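Phosphoribosylaminoimidazole carboxylase (Bombyx mori, PDB 4JA0) catalyses two steps of purine biosynthesis, joining an AIR carboxylase and a SAICAR synthetase activity in one polypeptide. Local coordinates at the interface of chains A and B. Sequence-based numbering; all coordinates share one arbitrary frame. Chains: chain A/B, Phosphoribosylaminoimidazole carboxylase.

Contacts 1 and 2 are neighbouring patches of one two-fold symmetric interface between chains A and B, their C-alpha centres about 11 Å apart. Both use A:Tyr346, which turns its ring to B:Trp399 in contact 1 and to B:Leu393 in contact 2. On chain B, contact 1 draws on helices 380-391 and 396-420, and contact 2 on the loop that joins them. Contact 1 mixes a salt bridge and hydrogen bonds with an aromatic contact; contact 2 is mainly apolar. The elements involved lie in the AIR carboxylase part, so this pairing probably helps to build the carboxylase core of the eight-copy assembly.

Contact 1: the interface of chains A and B. Residues chain A 318, 343-346; chain B 389, 399, 402-403, 406.
A:Glu318 and B:Arg403 meet tip to tip in a salt bridge, with OE1 of the carboxylate 2.7 Å from the guanidinium nitrogen NH2. The two flat groups stand 88° apart, and the hydrogen bond from NH2 goes to the other carboxylate oxygen, OE2, at 2.8 Å, on the syn side but tilted out of the carboxylate plane. A:Glu318 is poorly ordered, so these details are less certain. The B:Arg403 chain bends at chi2 and at chi3 (105°) to reach the acid, while its CG packs at 3.6 Å against CB of A:Ser345.

The side-chain NE2 of B:Gln406 donates to the carbonyl O of A:Thr344 at 2.9 Å, approaching from above the carbonyl plane. A water bridges the carbonyl oxygens of A:Ser345 and B:Gln389.

Aromatic contact comes from A:Tyr346 and B:Trp399, edge to face with ring planes 57° apart. The indole NE1 sits over one tyrosine face, displaced toward the rim and 3.5 Å from CZ. A:Tyr346 meets the indole at its edge, while CD of B:Arg403 lies over one indole face, offset toward the rim.

A:Ser345, poorly ordered, buries the most surface here (98 Å²); OG points toward CB of B:Leu402 and gives at most a weak hydrogen bond to O of B:Trp399, at 3.4 Å. Together these contacts hold the segment after helix 336-343, and A:Glu318 after helix 307-317, against helices 380-391 and 396-420 of chain B, probably stabilising the carboxylase assembly.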
loop_
_atom_site.group_PDB
_atom_site.type_symbol
_atom_site.label_atom_id
_atom_site.label_comp_id
_atom_site.label_asym_id
_atom_site.label_seq_id
_atom_site.Cartn_x
_atom_site.Cartn_y
_atom_site.Cartn_z
ATOM N N GLU A 318 -24.455 -30.084 8.543
ATOM C CA GLU A 318 -24.644 -29.932 9.978
ATOM C C GLU A 318 -25.503 -31.042 10.607
ATOM O O GLU A 318 -25.619 -31.120 11.842
ATOM C CB GLU A 318 -25.237 -28.560 10.279
ATOM C CG GLU A 318 -24.212 -27.438 10.294
ATOM C CD GLU A 318 -24.767 -26.149 10.874
ATOM O OE1 GLU A 318 -23.990 -25.361 11.467
ATOM O OE2 GLU A 318 -25.992 -25.928 10.745
ATOM N N ASN A 343 -23.244 -18.252 10.395
ATOM C CA ASN A 343 -24.394 -19.139 10.461
ATOM C C ASN A 343 -24.077 -20.551 10.961
ATOM O O ASN A 343 -24.982 -21.366 11.149
ATOM C CB ASN A 343 -25.098 -19.177 9.105
ATOM C CG ASN A 343 -25.785 -17.858 8.769
ATOM O OD1 ASN A 343 -26.905 -17.601 9.191
ATOM N ND2 ASN A 343 -25.108 -17.020 8.014
ATOM N N THR A 344 -22.803 -20.842 11.208
ATOM C CA THR A 344 -22.458 -22.151 11.758
ATOM C C THR A 344 -21.562 -22.043 12.966
ATOM O O THR A 344 -20.984 -20.995 13.255
ATOM C CB THR A 344 -21.798 -23.095 10.707
ATOM O OG1 THR A 344 -21.939 -24.455 11.116
ATOM C CG2 THR A 344 -20.346 -22.785 10.534
ATOM N N SER A 345 -21.418 -23.155 13.660
ATOM C CA SER A 345 -20.670 -23.167 14.892
ATOM C C SER A 345 -19.414 -23.983 14.665
ATOM O O SER A 345 -18.489 -23.968 15.483
ATOM C CB SER A 345 -21.525 -23.805 15.981
ATOM O OG SER A 345 -20.798 -23.929 17.183
ATOM N N TYR A 346 -19.363 -24.654 13.521
ATOM C CA TYR A 346 -18.173 -25.404 13.150
ATOM C C TYR A 346 -17.108 -24.437 12.611
ATOM O O TYR A 346 -17.432 -23.399 12.015
ATOM C CB TYR A 346 -18.535 -26.490 12.114
ATOM C CG TYR A 346 -19.552 -27.461 12.658
ATOM C CD1 TYR A 346 -19.156 -28.578 13.398
ATOM C CD2 TYR A 346 -20.915 -27.242 12.463
ATOM C CE1 TYR A 346 -20.089 -29.447 13.925
ATOM C CE2 TYR A 346 -21.852 -28.107 12.976
ATOM C CZ TYR A 346 -21.433 -29.206 13.707
ATOM O OH TYR A 346 -22.373 -30.057 14.216
ATOM N N GLN B 389 -14.591 -22.976 18.519
ATOM C CA GLN B 389 -15.175 -23.763 17.438
ATOM C C GLN B 389 -14.412 -25.064 17.238
ATOM O O GLN B 389 -14.974 -26.057 16.787
ATOM C CB GLN B 389 -15.214 -22.957 16.140
ATOM C CG GLN B 389 -16.268 -21.862 16.145
ATOM C CD GLN B 389 -16.084 -20.873 15.011
ATOM O OE1 GLN B 389 -15.020 -20.822 14.380
ATOM N NE2 GLN B 389 -17.120 -20.079 14.741
ATOM N N TRP B 399 -19.847 -25.944 22.074
ATOM C CA TRP B 399 -20.529 -25.837 20.793
ATOM C C TRP B 399 -21.926 -25.238 20.945
ATOM O O TRP B 399 -22.337 -24.410 20.134
ATOM C CB TRP B 399 -20.615 -27.228 20.182
ATOM C CG TRP B 399 -21.357 -27.333 18.910
ATOM C CD1 TRP B 399 -20.841 -27.252 17.651
ATOM C CD2 TRP B 399 -22.760 -27.551 18.759
ATOM N NE1 TRP B 399 -21.839 -27.412 16.725
ATOM C CE2 TRP B 399 -23.030 -27.589 17.378
ATOM C CE3 TRP B 399 -23.818 -27.707 19.658
ATOM C CZ2 TRP B 399 -24.317 -27.785 16.872
ATOM C CZ3 TRP B 399 -25.106 -27.898 19.151
ATOM C CH2 TRP B 399 -25.338 -27.944 17.775
ATOM N N LEU B 402 -21.650 -21.418 21.491
ATOM C CA LEU B 402 -21.380 -20.726 20.245
ATOM C C LEU B 402 -22.666 -20.446 19.471
ATOM O O LEU B 402 -22.839 -19.347 18.943
ATOM C CB LEU B 402 -20.436 -21.543 19.379
ATOM C CG LEU B 402 -18.978 -21.634 19.821
ATOM C CD1 LEU B 402 -18.254 -22.707 19.019
ATOM C CD2 LEU B 402 -18.298 -20.288 19.661
ATOM N N ARG B 403 -23.565 -21.423 19.388
ATOM C CA ARG B 403 -24.822 -21.197 18.674
ATOM C C ARG B 403 -25.731 -20.263 19.453
ATOM O O ARG B 403 -26.445 -19.445 18.866
ATOM C CB ARG B 403 -25.558 -22.506 18.376
ATOM C CG ARG B 403 -24.760 -23.528 17.602
ATOM C CD ARG B 403 -25.639 -24.391 16.720
ATOM N NE ARG B 403 -25.526 -24.025 15.313
ATOM C CZ ARG B 403 -26.037 -24.731 14.309
ATOM N NH1 ARG B 403 -26.713 -25.842 14.551
ATOM N NH2 ARG B 403 -25.873 -24.315 13.060
ATOM N N GLN B 406 -24.720 -16.769 18.780
ATOM C CA GLN B 406 -25.228 -16.308 17.506
ATOM C C GLN B 406 -26.665 -15.867 17.626
ATOM O O GLN B 406 -27.063 -14.858 17.035
ATOM C CB GLN B 406 -25.133 -17.410 16.463
ATOM C CG GLN B 406 -23.723 -17.719 16.049
ATOM C CD GLN B 406 -23.630 -18.778 14.955
ATOM O OE1 GLN B 406 -24.556 -19.576 14.743
ATOM N NE2 GLN B 406 -22.497 -18.782 14.247
HETATM O O HOH W 1 -17.599 -26.439 16.893
#

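Contact 2: the interface of chains A and B. Residues chain A 323-324, 346-347, 390, 394; chain B 393-394.
B:Leu393 pushes its side chain into an apolar site of chain A formed by A:Ala323, A:Ile390 and A:Tyr346. It has the most surface buried in this patch, 83 Å². Its two methyl groups divide the work. CD1 lies between A:Ala323 at the start of strand 323-329 and A:Ile390 near the end of helix 380-391, 3.8 Å from CB of the former and equally far from CG2 of the latter. CD2 turns to the tyrosine and meets ring atom CD1 of A:Tyr346 at 3.5 Å. The leucine crosses both A:Tyr346 and A:Ile390 at about a right angle, touching them with its branches. Within chain A, CD2 of A:Leu324 covers the centre of one tyrosine face, the one opposite NE1 of B:Trp399, and probably helps to position the ring that B:Leu393 meets.

A:Gln394, with 55 Å² buried, is next. Its extended chain (chi2 172°) carries the amide to the backbone of B:Leu393, where NE2 donates a weak hydrogen bond to the carbonyl O over 3.0 Å.

B:Gln394 faces its own counterpart, A:Gln394, across the interface. The two side chains reach toward each other with their amide planes 79° apart, and their aliphatic parts touch. Both glutamines are poorly ordered, so their amide positions are less secure than the leucine packing. CG of A:Gln394 lies 3.5 Å from CG of B:Gln394.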
loop_
_atom_site.group_PDB
_atom_site.type_symbol
_atom_site.label_atom_id
_atom_site.label_comp_id
_atom_site.label_asym_id
_atom_site.label_seq_id
_atom_site.Cartn_x
_atom_site.Cartn_y
_atom_site.Cartn_z
ATOM N N ALA A 323 -17.134 -35.009 13.229
ATOM C CA ALA A 323 -16.474 -33.711 13.209
ATOM C C ALA A 323 -16.637 -33.042 11.844
ATOM O O ALA A 323 -16.719 -33.709 10.807
ATOM C CB ALA A 323 -15.013 -33.868 13.542
ATOM N N LEU A 324 -16.619 -31.718 11.840
ATOM C CA LEU A 324 -16.914 -31.002 10.629
ATOM C C LEU A 324 -16.075 -29.750 10.517
ATOM O O LEU A 324 -16.072 -28.911 11.419
ATOM C CB LEU A 324 -18.406 -30.661 10.619
ATOM C CG LEU A 324 -18.991 -29.955 9.409
ATOM C CD1 LEU A 324 -18.747 -30.793 8.175
ATOM C CD2 LEU A 324 -20.474 -29.731 9.635
ATOM N N TYR A 346 -19.363 -24.654 13.521
ATOM C CA TYR A 346 -18.173 -25.404 13.150
ATOM C C TYR A 346 -17.108 -24.437 12.611
ATOM O O TYR A 346 -17.432 -23.399 12.015
ATOM C CB TYR A 346 -18.535 -26.490 12.114
ATOM C CG TYR A 346 -19.552 -27.461 12.658
ATOM C CD1 TYR A 346 -19.156 -28.578 13.398
ATOM C CD2 TYR A 346 -20.915 -27.242 12.463
ATOM C CE1 TYR A 346 -20.089 -29.447 13.925
ATOM C CE2 TYR A 346 -21.852 -28.107 12.976
ATOM C CZ TYR A 346 -21.433 -29.206 13.707
ATOM O OH TYR A 346 -22.373 -30.057 14.216
ATOM N N PRO A 347 -15.835 -24.769 12.842
ATOM C CA PRO A 347 -14.715 -23.948 12.379
ATOM C C PRO A 347 -14.758 -23.697 10.877
ATOM O O PRO A 347 -15.011 -24.619 10.094
ATOM C CB PRO A 347 -13.490 -24.790 12.750
ATOM C CG PRO A 347 -14.032 -26.184 13.024
ATOM C CD PRO A 347 -15.384 -25.967 13.568
ATOM N N ILE A 390 -7.027 -29.720 13.220
ATOM C CA ILE A 390 -8.279 -29.629 13.967
ATOM C C ILE A 390 -8.882 -31.019 14.197
ATOM O O ILE A 390 -9.285 -31.358 15.313
ATOM C CB ILE A 390 -9.300 -28.732 13.229
ATOM C CG1 ILE A 390 -8.857 -27.266 13.310
ATOM C CG2 ILE A 390 -10.697 -28.886 13.830
ATOM C CD1 ILE A 390 -9.599 -26.340 12.423
ATOM N N GLN A 394 -9.063 -35.522 17.318
ATOM C CA GLN A 394 -9.960 -36.639 17.547
ATOM C C GLN A 394 -9.461 -37.924 16.909
ATOM O O GLN A 394 -9.998 -38.996 17.150
ATOM C CB GLN A 394 -11.335 -36.324 16.979
ATOM C CG GLN A 394 -12.196 -35.568 17.952
ATOM C CD GLN A 394 -13.472 -35.087 17.328
ATOM O OE1 GLN A 394 -13.559 -34.915 16.114
ATOM N NE2 GLN A 394 -14.474 -34.851 18.157
ATOM N N LEU B 393 -15.783 -29.276 18.793
ATOM C CA LEU B 393 -16.005 -30.523 18.073
ATOM C C LEU B 393 -16.025 -31.694 19.023
ATOM O O LEU B 393 -16.518 -32.780 18.681
ATOM C CB LEU B 393 -14.957 -30.771 16.998
ATOM C CG LEU B 393 -15.072 -29.869 15.787
ATOM C CD1 LEU B 393 -14.093 -30.319 14.694
ATOM C CD2 LEU B 393 -16.517 -29.852 15.302
ATOM N N GLN B 394 -15.532 -31.454 20.232
ATOM C CA GLN B 394 -15.409 -32.495 21.241
ATOM C C GLN B 394 -16.193 -32.171 22.494
ATOM O O GLN B 394 -16.342 -33.019 23.343
ATOM C CB GLN B 394 -13.949 -32.660 21.613
ATOM C CG GLN B 394 -13.196 -33.605 20.732
ATOM C CD GLN B 394 -11.716 -33.478 20.940
ATOM O OE1 GLN B 394 -11.230 -32.408 21.307
ATOM N NE2 GLN B 394 -10.987 -34.574 20.738
#